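Local atomic coordinates of Cyclo(L-tyrosyl-L-tyrosyl) synthase (Mycobacterium tuberculosis, PDB entry 2X9Q), a protein that probably joins two tyrosines, delivered as tyrosyl-tRNA, into the cyclic dipeptide cyclo(L-Tyr-L-Tyr) without ATP, a step towards mycocyclosin. Residues T59-F64 and G103-T108; G80-I85 and F110-F115; R206-K211 and T221-C226. All blocks are in the same frame, centred on the assembly; numbering follows the deposited sequence.

Interaction 1: residues T59-F64 and G103-T108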
loop_
_atom_site.group_PDB
_atom_site.type_symbol
_atom_site.label_atom_id
_atom_site.label_comp_id
_atom_site.label_asym_id
_atom_site.label_seq_id
_atom_site.Cartn_x
_atom_site.Cartn_y
_atom_site.Cartn_z
ATOM N N THR A 59 1.993 1.858 -19.033
ATOM C CA THR A 59 2.750 2.873 -19.732
ATOM C C THR A 59 4.214 2.908 -19.140
ATOM O O THR A 59 4.401 2.846 -17.908
ATOM C CB THR A 59 1.952 4.236 -19.837
ATOM O OG1 THR A 59 2.846 5.302 -20.197
ATOM C CG2 THR A 59 1.343 4.647 -18.585
ATOM N N ALA A 60 5.226 2.890 -20.025
ATOM C CA ALA A 60 6.651 3.002 -19.635
ATOM C C ALA A 60 7.069 4.430 -19.243
ATOM O O ALA A 60 6.868 5.365 -20.014
ATOM C CB ALA A 60 7.549 2.463 -20.736
ATOM N N GLN A 61 7.584 4.598 -18.000
ATOM C CA GLN A 61 7.966 5.906 -17.471
ATOM C C GLN A 61 9.245 5.729 -16.614
ATOM O O GLN A 61 9.242 4.968 -15.627
ATOM C CB GLN A 61 6.870 6.507 -16.537
ATOM C CG GLN A 61 5.510 6.651 -17.120
ATOM C CD GLN A 61 4.599 7.512 -16.263
ATOM O OE1 GLN A 61 4.445 7.322 -15.042
ATOM N NE2 GLN A 61 3.933 8.434 -16.908
ATOM N N GLU A 62 10.326 6.431 -16.973
ATOM C CA GLU A 62 11.578 6.455 -16.186
ATOM C C GLU A 62 11.950 5.101 -15.614
ATOM O O GLU A 62 12.163 4.986 -14.384
ATOM C CB GLU A 62 11.461 7.449 -15.023
ATOM C CG GLU A 62 11.317 8.901 -15.450
ATOM C CD GLU A 62 9.945 9.168 -16.082
ATOM O OE1 GLU A 62 8.925 8.698 -15.520
ATOM O OE2 GLU A 62 9.888 9.833 -17.131
ATOM N N GLY A 63 11.963 4.087 -16.460
ATOM C CA GLY A 63 12.443 2.747 -16.070
ATOM C C GLY A 63 11.406 1.809 -15.413
ATOM O O GLY A 63 11.735 0.660 -15.063
ATOM N N PHE A 64 10.160 2.272 -15.318
ATOM C CA PHE A 64 9.044 1.463 -14.770
ATOM C C PHE A 64 7.891 1.229 -15.758
ATOM O O PHE A 64 7.620 2.074 -16.576
ATOM C CB PHE A 64 8.483 2.195 -13.520
ATOM C CG PHE A 64 9.451 2.116 -12.371
ATOM C CD1 PHE A 64 10.276 3.175 -12.077
ATOM C CD2 PHE A 64 9.598 0.939 -11.675
ATOM C CE1 PHE A 64 11.260 3.060 -11.037
ATOM C CE2 PHE A 64 10.553 0.811 -10.610
ATOM C CZ PHE A 64 11.374 1.875 -10.306
ATOM N N GLY A 103 11.850 6.909 -6.338
ATOM C CA GLY A 103 11.800 8.306 -5.930
ATOM C C GLY A 103 11.992 9.242 -7.164
ATOM O O GLY A 103 11.292 10.256 -7.276
ATOM N N LEU A 104 12.894 8.905 -8.067
ATOM C CA LEU A 104 13.058 9.733 -9.306
ATOM C C LEU A 104 11.793 9.642 -10.206
ATOM O O LEU A 104 11.338 10.635 -10.738
ATOM C CB LEU A 104 14.262 9.216 -10.098
ATOM C CG LEU A 104 15.616 9.590 -9.426
ATOM C CD1 LEU A 104 16.795 8.761 -9.984
ATOM C CD2 LEU A 104 15.848 11.134 -9.446
ATOM N N TRP A 105 11.251 8.427 -10.361
ATOM C CA TRP A 105 10.016 8.193 -11.139
ATOM C C TRP A 105 8.942 9.027 -10.496
ATOM O O TRP A 105 8.247 9.750 -11.197
ATOM C CB TRP A 105 9.575 6.734 -11.128
ATOM C CG TRP A 105 8.143 6.545 -11.588
ATOM C CD1 TRP A 105 7.696 6.604 -12.887
ATOM C CD2 TRP A 105 6.988 6.284 -10.773
ATOM N NE1 TRP A 105 6.340 6.431 -12.910
ATOM C CE2 TRP A 105 5.880 6.247 -11.625
ATOM C CE3 TRP A 105 6.782 6.083 -9.379
ATOM C CZ2 TRP A 105 4.587 5.978 -11.161
ATOM C CZ3 TRP A 105 5.474 5.875 -8.914
ATOM C CH2 TRP A 105 4.406 5.822 -9.799
ATOM N N GLY A 106 8.825 8.981 -9.161
ATOM C CA GLY A 106 7.774 9.732 -8.443
ATOM C C GLY A 106 7.846 11.249 -8.628
ATOM O O GLY A 106 6.804 11.933 -8.847
ATOM N N LEU A 107 9.053 11.807 -8.495
ATOM C CA LEU A 107 9.167 13.231 -8.597
ATOM C C LEU A 107 8.991 13.703 -10.038
ATOM O O LEU A 107 8.581 14.834 -10.245
ATOM C CB LEU A 107 10.521 13.701 -8.067
ATOM C CG LEU A 107 10.672 13.674 -6.542
ATOM C CD1 LEU A 107 12.083 13.982 -6.122
ATOM C CD2 LEU A 107 9.685 14.522 -5.811
ATOM N N THR A 108 9.313 12.870 -11.004
ATOM C CA THR A 108 9.048 13.204 -12.399
ATOM C C THR A 108 7.532 13.267 -12.677
ATOM O O THR A 108 7.100 14.078 -13.516
ATOM C CB THR A 108 9.745 12.241 -13.339
ATOM O OG1 THR A 108 11.138 12.288 -13.005
ATOM C CG2 THR A 108 9.496 12.600 -14.897
#
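Trp105, on helix 96-109, lies against the hairpin turn of residues 61-64 from its CB to its indole nitrogen. CB rests 3.7 Å from Phe64 CD1, with Phe64 CE1 a little farther away. CG, anti to the backbone N (chi1 164°), meets the same Phe64 CD1, and the phenyl ring offers its edge to the indole face in an offset edge-to-face pair, the Phe64 ring and the five-membered ring of Trp105 having centroids 5.6 Å apart and planes at 61°. Next along the side chain, Trp105 CD1 has the backbone Gln61 O at 3.5 Å and Glu62 OE1 close beside it. At NE1 the contact turns polar: Trp105 NE1 donates to Gln61 OE1 over 3.0 Å, with an N-H...O angle of 153° and the oxygen somewhat out of the indole plane. Gln61 CB lies in that plane at the ring edge. Gln61 OE1 is also hydrogen-bonded to His77 NE2, and two partners therefore hold the amide oxygen. On the exposed side Glu62 and Thr108 meet tip to tip, Glu62 OE2 coming 3.6 Å from the methyl Thr108 CG2, while Glu62 OE1 takes a hydrogen bond from Asn109 ND2. Thr108 OG1 instead bonds back to Leu104 O, which also accepts Thr108 N from the other face of its plane. The turn is a type I' beta turn, closed by Phe64 N to Gln61 O and Gln61 N to Phe64 O, the tight two-residue connection of a beta hairpin, here packed against a helix that flanks the sheet.

Interaction 2: residues G80-I85 and F110-F115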
loop_
_atom_site.group_PDB
_atom_site.type_symbol
_atom_site.label_atom_id
_atom_site.label_comp_id
_atom_site.label_asym_id
_atom_site.label_seq_id
_atom_site.Cartn_x
_atom_site.Cartn_y
_atom_site.Cartn_z
ATOM N N GLY A 80 -1.412 13.555 -11.821
ATOM C CA GLY A 80 -0.074 13.856 -11.255
ATOM C C GLY A 80 -0.111 14.657 -9.976
ATOM O O GLY A 80 0.822 15.480 -9.706
ATOM N N ASP A 81 -1.153 14.487 -9.144
ATOM C CA ASP A 81 -1.118 15.228 -7.884
ATOM C C ASP A 81 -0.195 14.568 -6.866
ATOM O O ASP A 81 0.655 15.262 -6.219
ATOM C CB ASP A 81 -2.475 15.384 -7.221
ATOM C CG ASP A 81 -3.450 16.182 -8.102
ATOM O OD1 ASP A 81 -3.072 17.315 -8.418
ATOM O OD2 ASP A 81 -4.520 15.690 -8.476
ATOM N N HIS A 82 -0.395 13.243 -6.679
ATOM C CA HIS A 82 0.206 12.589 -5.501
ATOM C C HIS A 82 0.352 11.123 -5.716
ATOM O O HIS A 82 -0.504 10.485 -6.376
ATOM C CB HIS A 82 -0.612 12.864 -4.252
ATOM C CG HIS A 82 0.046 12.332 -3.006
ATOM N ND1 HIS A 82 -0.260 11.086 -2.482
ATOM C CD2 HIS A 82 1.089 12.820 -2.258
ATOM C CE1 HIS A 82 0.524 10.853 -1.427
ATOM N NE2 HIS A 82 1.329 11.901 -1.249
ATOM N N ALA A 83 1.462 10.565 -5.241
ATOM C CA ALA A 83 1.595 9.102 -5.163
ATOM C C ALA A 83 1.995 8.675 -3.733
ATOM O O ALA A 83 2.854 9.306 -3.066
ATOM C CB ALA A 83 2.573 8.538 -6.210
ATOM N N VAL A 84 1.402 7.562 -3.296
ATOM C CA VAL A 84 1.982 6.768 -2.185
ATOM C C VAL A 84 2.782 5.634 -2.817
ATOM O O VAL A 84 2.255 4.874 -3.615
ATOM C CB VAL A 84 0.859 6.156 -1.298
ATOM C CG1 VAL A 84 1.480 5.180 -0.182
ATOM C CG2 VAL A 84 0.097 7.325 -0.603
ATOM N N ILE A 85 4.050 5.524 -2.420
ATOM C CA ILE A 85 4.906 4.400 -2.756
ATOM C C ILE A 85 5.032 3.595 -1.456
ATOM O O ILE A 85 5.769 4.009 -0.557
ATOM C CB ILE A 85 6.257 4.939 -3.220
ATOM C CG1 ILE A 85 5.975 5.795 -4.518
ATOM C CG2 ILE A 85 7.201 3.808 -3.716
ATOM C CD1 ILE A 85 7.280 6.276 -5.206
ATOM N N PHE A 110 4.616 13.295 -10.300
ATOM C CA PHE A 110 3.602 13.779 -9.333
ATOM C C PHE A 110 4.056 15.054 -8.638
ATOM O O PHE A 110 5.250 15.167 -8.338
ATOM C CB PHE A 110 3.344 12.677 -8.259
ATOM C CG PHE A 110 2.916 11.373 -8.849
ATOM C CD1 PHE A 110 1.583 11.136 -9.075
ATOM C CD2 PHE A 110 3.847 10.442 -9.266
ATOM C CE1 PHE A 110 1.153 9.923 -9.669
ATOM C CE2 PHE A 110 3.454 9.254 -9.912
ATOM C CZ PHE A 110 2.133 8.970 -10.093
ATOM N N ASP A 111 3.137 15.936 -8.242
ATOM C CA ASP A 111 3.565 17.102 -7.487
ATOM C C ASP A 111 4.189 16.748 -6.144
ATOM O O ASP A 111 5.083 17.448 -5.632
ATOM C CB ASP A 111 2.468 18.118 -7.265
ATOM C CG ASP A 111 1.952 18.718 -8.609
ATOM O OD1 ASP A 111 2.648 18.620 -9.649
ATOM O OD2 ASP A 111 0.798 19.163 -8.603
ATOM N N ARG A 112 3.693 15.669 -5.536
ATOM C CA ARG A 112 4.155 15.322 -4.205
ATOM C C ARG A 112 4.191 13.776 -4.108
ATOM O O ARG A 112 3.368 13.109 -4.762
ATOM C CB ARG A 112 3.144 15.956 -3.261
ATOM C CG ARG A 112 3.608 16.128 -1.876
ATOM C CD ARG A 112 2.421 16.339 -0.841
ATOM N NE ARG A 112 2.746 15.573 0.376
ATOM C CZ ARG A 112 2.031 15.520 1.496
ATOM N NH1 ARG A 112 0.878 16.198 1.621
ATOM N NH2 ARG A 112 2.508 14.792 2.519
ATOM N N VAL A 113 5.147 13.205 -3.360
ATOM C CA VAL A 113 5.322 11.743 -3.291
ATOM C C VAL A 113 5.569 11.368 -1.850
ATOM O O VAL A 113 6.454 11.987 -1.182
ATOM C CB VAL A 113 6.496 11.233 -4.116
ATOM C CG1 VAL A 113 6.714 9.680 -3.887
ATOM C CG2 VAL A 113 6.329 11.551 -5.591
ATOM N N ASP A 114 4.830 10.393 -1.327
ATOM C CA ASP A 114 5.062 9.928 0.093
ATOM C C ASP A 114 5.421 8.433 0.056
ATOM O O ASP A 114 4.627 7.618 -0.497
ATOM C CB ASP A 114 3.847 10.120 0.975
ATOM C CG ASP A 114 3.680 11.551 1.443
ATOM O OD1 ASP A 114 4.282 11.905 2.474
ATOM O OD2 ASP A 114 3.042 12.344 0.764
ATOM N N PHE A 115 6.624 8.081 0.524
ATOM C CA PHE A 115 6.987 6.704 0.700
ATOM C C PHE A 115 6.356 6.416 2.049
ATOM O O PHE A 115 6.487 7.252 2.953
ATOM C CB PHE A 115 8.510 6.556 0.932
ATOM C CG PHE A 115 9.326 6.533 -0.283
ATOM C CD1 PHE A 115 9.316 5.419 -1.087
ATOM C CD2 PHE A 115 10.122 7.648 -0.632
ATOM C CE1 PHE A 115 10.134 5.329 -2.219
ATOM C CE2 PHE A 115 10.920 7.593 -1.788
ATOM C CZ PHE A 115 10.937 6.427 -2.566
HETATM O O HOH W 1 -1.300 18.685 -6.955
#
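His82 and Asp114 reach across two neighbouring parallel strands on the same face of the sheet, their side chains crossing at about a right angle. The imidazole CG stands anti to the backbone N (chi1 -174°), and NE2 of the ring donates to Asp114 OD2 over 2.7 Å. The bond is almost straight at 174°: it uses the anti lone pair of OD2 and lies close to the imidazole plane, although the ring and carboxylate planes are 41° apart. Arg112 runs along the same face, its CB at the imidazole edge and its guanidinium turned to set one face over His82 NE2; its NH2 forms a salt bridge with the same Asp114 OD2 at 3.1 Å. On the other face the contacts are apolar. Ala83 CB sits 3.7 Å above the centre of the Phe110 ring, a CH-pi contact almost on the ring normal. Ile85 CD1 touches Val113 CG1, and Ile85 CG2 lies 3.6 Å from Phe115 CE1, Ile85 and Phe115 running side by side in the same direction. Backbone bonds knit the pair in parallel register, including Asp114 N to Ala83 O at 2.8 Å and Ile85 N to Asp114 O. Ahead of the two strands Asp81 OD1 and Asp111 OD2 approach to 4.3 Å, bridged by a water that donates to both; Asp81 OD2 is hydrogen-bonded to Ser248 OG. From the neighbouring strands on each side of this beta-alpha-beta unit, Arg168 forms a salt bridge with Asp114 OD1 and Ser249 OG a hydrogen bond with His82 ND1. Two arginines and the imidazole N-H around one carboxylate would be expected to keep Asp114 ionised, and bonds at both ring nitrogens hold the rotation of the His82 ring.

Interaction 3: residues R206-K211 and T221-C226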
loop_
_atom_site.group_PDB
_atom_site.type_symbol
_atom_site.label_atom_id
_atom_site.label_comp_id
_atom_site.label_asym_id
_atom_site.label_seq_id
_atom_site.Cartn_x
_atom_site.Cartn_y
_atom_site.Cartn_z
ATOM N N ARG A 206 -6.136 -16.043 -1.180
ATOM C CA ARG A 206 -5.489 -16.012 -2.498
ATOM C C ARG A 206 -4.085 -15.350 -2.384
ATOM O O ARG A 206 -3.094 -15.871 -2.885
ATOM C CB ARG A 206 -6.264 -15.232 -3.554
ATOM C CG ARG A 206 -7.475 -15.945 -4.214
ATOM C CD ARG A 206 -7.338 -17.440 -4.494
ATOM N NE ARG A 206 -8.425 -18.100 -3.768
ATOM C CZ ARG A 206 -8.278 -18.957 -2.747
ATOM N NH1 ARG A 206 -9.379 -19.463 -2.160
ATOM N NH2 ARG A 206 -7.046 -19.336 -2.332
ATOM N N PHE A 207 -4.024 -14.204 -1.704
ATOM C CA PHE A 207 -2.772 -13.511 -1.534
ATOM C C PHE A 207 -1.723 -14.360 -0.764
ATOM O O PHE A 207 -0.541 -14.331 -1.120
ATOM C CB PHE A 207 -2.996 -12.187 -0.833
ATOM C CG PHE A 207 -1.747 -11.541 -0.364
ATOM C CD1 PHE A 207 -0.811 -11.052 -1.290
ATOM C CD2 PHE A 207 -1.474 -11.427 1.024
ATOM C CE1 PHE A 207 0.398 -10.466 -0.860
ATOM C CE2 PHE A 207 -0.268 -10.826 1.488
ATOM C CZ PHE A 207 0.673 -10.331 0.525
ATOM N N LEU A 208 -2.150 -15.065 0.299
ATOM C CA LEU A 208 -1.216 -15.877 1.065
ATOM C C LEU A 208 -0.765 -17.078 0.267
ATOM O O LEU A 208 0.384 -17.494 0.417
ATOM C CB LEU A 208 -1.766 -16.309 2.423
ATOM C CG LEU A 208 -1.928 -15.220 3.489
ATOM C CD1 LEU A 208 -2.602 -15.742 4.712
ATOM C CD2 LEU A 208 -0.540 -14.632 3.817
ATOM N N SER A 209 -1.623 -17.611 -0.606
ATOM C CA SER A 209 -1.265 -18.808 -1.347
ATOM C C SER A 209 -0.127 -18.541 -2.383
ATOM O O SER A 209 0.456 -19.502 -2.918
ATOM C CB SER A 209 -2.481 -19.387 -2.070
ATOM O OG SER A 209 -2.625 -18.706 -3.322
ATOM N N THR A 210 0.130 -17.256 -2.670
ATOM C CA THR A 210 1.243 -16.799 -3.526
ATOM C C THR A 210 2.586 -16.576 -2.750
ATOM O O THR A 210 3.646 -16.648 -3.370
ATOM C CB THR A 210 0.899 -15.469 -4.346
ATOM O OG1 THR A 210 1.017 -14.310 -3.500
ATOM C CG2 THR A 210 -0.517 -15.519 -5.044
ATOM N N LYS A 211 2.532 -16.329 -1.425
ATOM C CA LYS A 211 3.688 -15.856 -0.605
ATOM C C LYS A 211 4.076 -16.839 0.499
ATOM O O LYS A 211 4.261 -18.041 0.245
ATOM C CB LYS A 211 3.406 -14.450 0.007
ATOM N N THR A 221 -4.287 -18.448 12.078
ATOM C CA THR A 221 -3.542 -17.342 12.617
ATOM C C THR A 221 -2.867 -16.541 11.535
ATOM O O THR A 221 -2.956 -15.326 11.614
ATOM C CB THR A 221 -2.481 -17.781 13.693
ATOM O OG1 THR A 221 -3.121 -18.706 14.557
ATOM C CG2 THR A 221 -2.012 -16.523 14.535
ATOM N N GLN A 222 -2.203 -17.183 10.564
ATOM C CA GLN A 222 -1.593 -16.433 9.478
ATOM C C GLN A 222 -2.658 -15.568 8.723
ATOM O O GLN A 222 -2.368 -14.434 8.322
ATOM C CB GLN A 222 -0.843 -17.306 8.484
ATOM C CG GLN A 222 0.473 -17.971 9.060
ATOM C CD GLN A 222 0.949 -19.181 8.200
ATOM O OE1 GLN A 222 0.399 -19.452 7.141
ATOM N NE2 GLN A 222 1.968 -19.890 8.666
ATOM N N GLU A 223 -3.872 -16.139 8.553
ATOM C CA GLU A 223 -4.987 -15.416 7.864
ATOM C C GLU A 223 -5.435 -14.237 8.648
ATOM O O GLU A 223 -5.617 -13.188 8.077
ATOM C CB GLU A 223 -6.174 -16.331 7.611
ATOM C CG GLU A 223 -5.837 -17.339 6.578
ATOM C CD GLU A 223 -6.978 -18.382 6.350
ATOM O OE1 GLU A 223 -8.165 -18.159 6.716
ATOM O OE2 GLU A 223 -6.646 -19.398 5.728
ATOM N N GLN A 224 -5.656 -14.422 9.952
ATOM C CA GLN A 224 -6.101 -13.339 10.808
ATOM C C GLN A 224 -5.029 -12.206 10.869
ATOM O O GLN A 224 -5.349 -11.040 10.748
ATOM C CB GLN A 224 -6.379 -13.839 12.241
ATOM C CG GLN A 224 -6.998 -12.684 13.067
ATOM C CD GLN A 224 -8.219 -12.041 12.261
ATOM O OE1 GLN A 224 -9.228 -12.734 12.014
ATOM N NE2 GLN A 224 -8.095 -10.766 11.816
ATOM N N VAL A 225 -3.743 -12.560 11.008
ATOM C CA VAL A 225 -2.717 -11.492 11.059
ATOM C C VAL A 225 -2.627 -10.774 9.700
ATOM O O VAL A 225 -2.492 -9.548 9.650
ATOM C CB VAL A 225 -1.342 -12.080 11.523
ATOM C CG1 VAL A 225 -0.161 -11.083 11.270
ATOM C CG2 VAL A 225 -1.505 -12.502 13.010
ATOM N N CYS A 226 -2.724 -11.524 8.611
ATOM C CA CYS A 226 -2.673 -10.901 7.291
ATOM C C CYS A 226 -3.882 -9.934 7.102
ATOM O O CYS A 226 -3.726 -8.823 6.590
ATOM C CB CYS A 226 -2.719 -11.988 6.200
ATOM S SG CYS A 226 -2.533 -11.336 4.562
#
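Leu208 and Phe207, on helix 194-210, meet Cys226 in a helix-helix contact with the first turns of helix 220-244. The short segments cross steeply, their directions 113° apart and their axes 10.9 Å at closest. The contact is small and carried by a few side chains, without any hydrogen bond between the segments. Leu208 spreads its two methyls over the second helix: CD1 lies 3.8 Å from the backbone Gln222 O and 4.1 Å from Glu223 CG, while CD2 reaches Cys226 SG at 3.9 Å. The thiol, set anti to its backbone N (chi1 -175°), touches both that methyl and the Phe207 ring.

Around this apolar centre, polar side chains bind the flanks. Glu223 OE1 makes a salt bridge with Arg205, one residue before the first segment, and Gln222 NE2 bonds to Ala128 O; Val204 adds a further contact on Cys226. Within the first helix, Thr210 OG1 donates to Phe207 O over 2.8 Å. Cys226 is close to Tyr229 and Ile230, and the contact joins helix 194-210 to the helix carrying these two residues, which probably help to bind substrate. The sulfur meets the phenyl ring in its plane, a sulfur-aromatic contact at the ring edge, with Cys226 SG 3.7 Å from Phe207 CD2.

Interactions 1 and 2 touch, with centres about 11 Å apart. They share the beta-alpha-beta unit of strand 82-87, helix 96-109 and strand 112-117: interaction 2 pairs its strands, and interaction 1 ties its helix to the hairpin at the edge of the same sheet. Their segments alternate along the chain, and Trp105 meets Phe110 where they join. Interaction 3 comes later in the sequence, across the chain's centre, with its centre about 31 Å from interaction 1 and 29 Å from interaction 2. It links helices 194-210 and 220-244. The parallel strands and crossover helix fit the Rossmann-like core that relates this enzyme to class I tRNA synthetases.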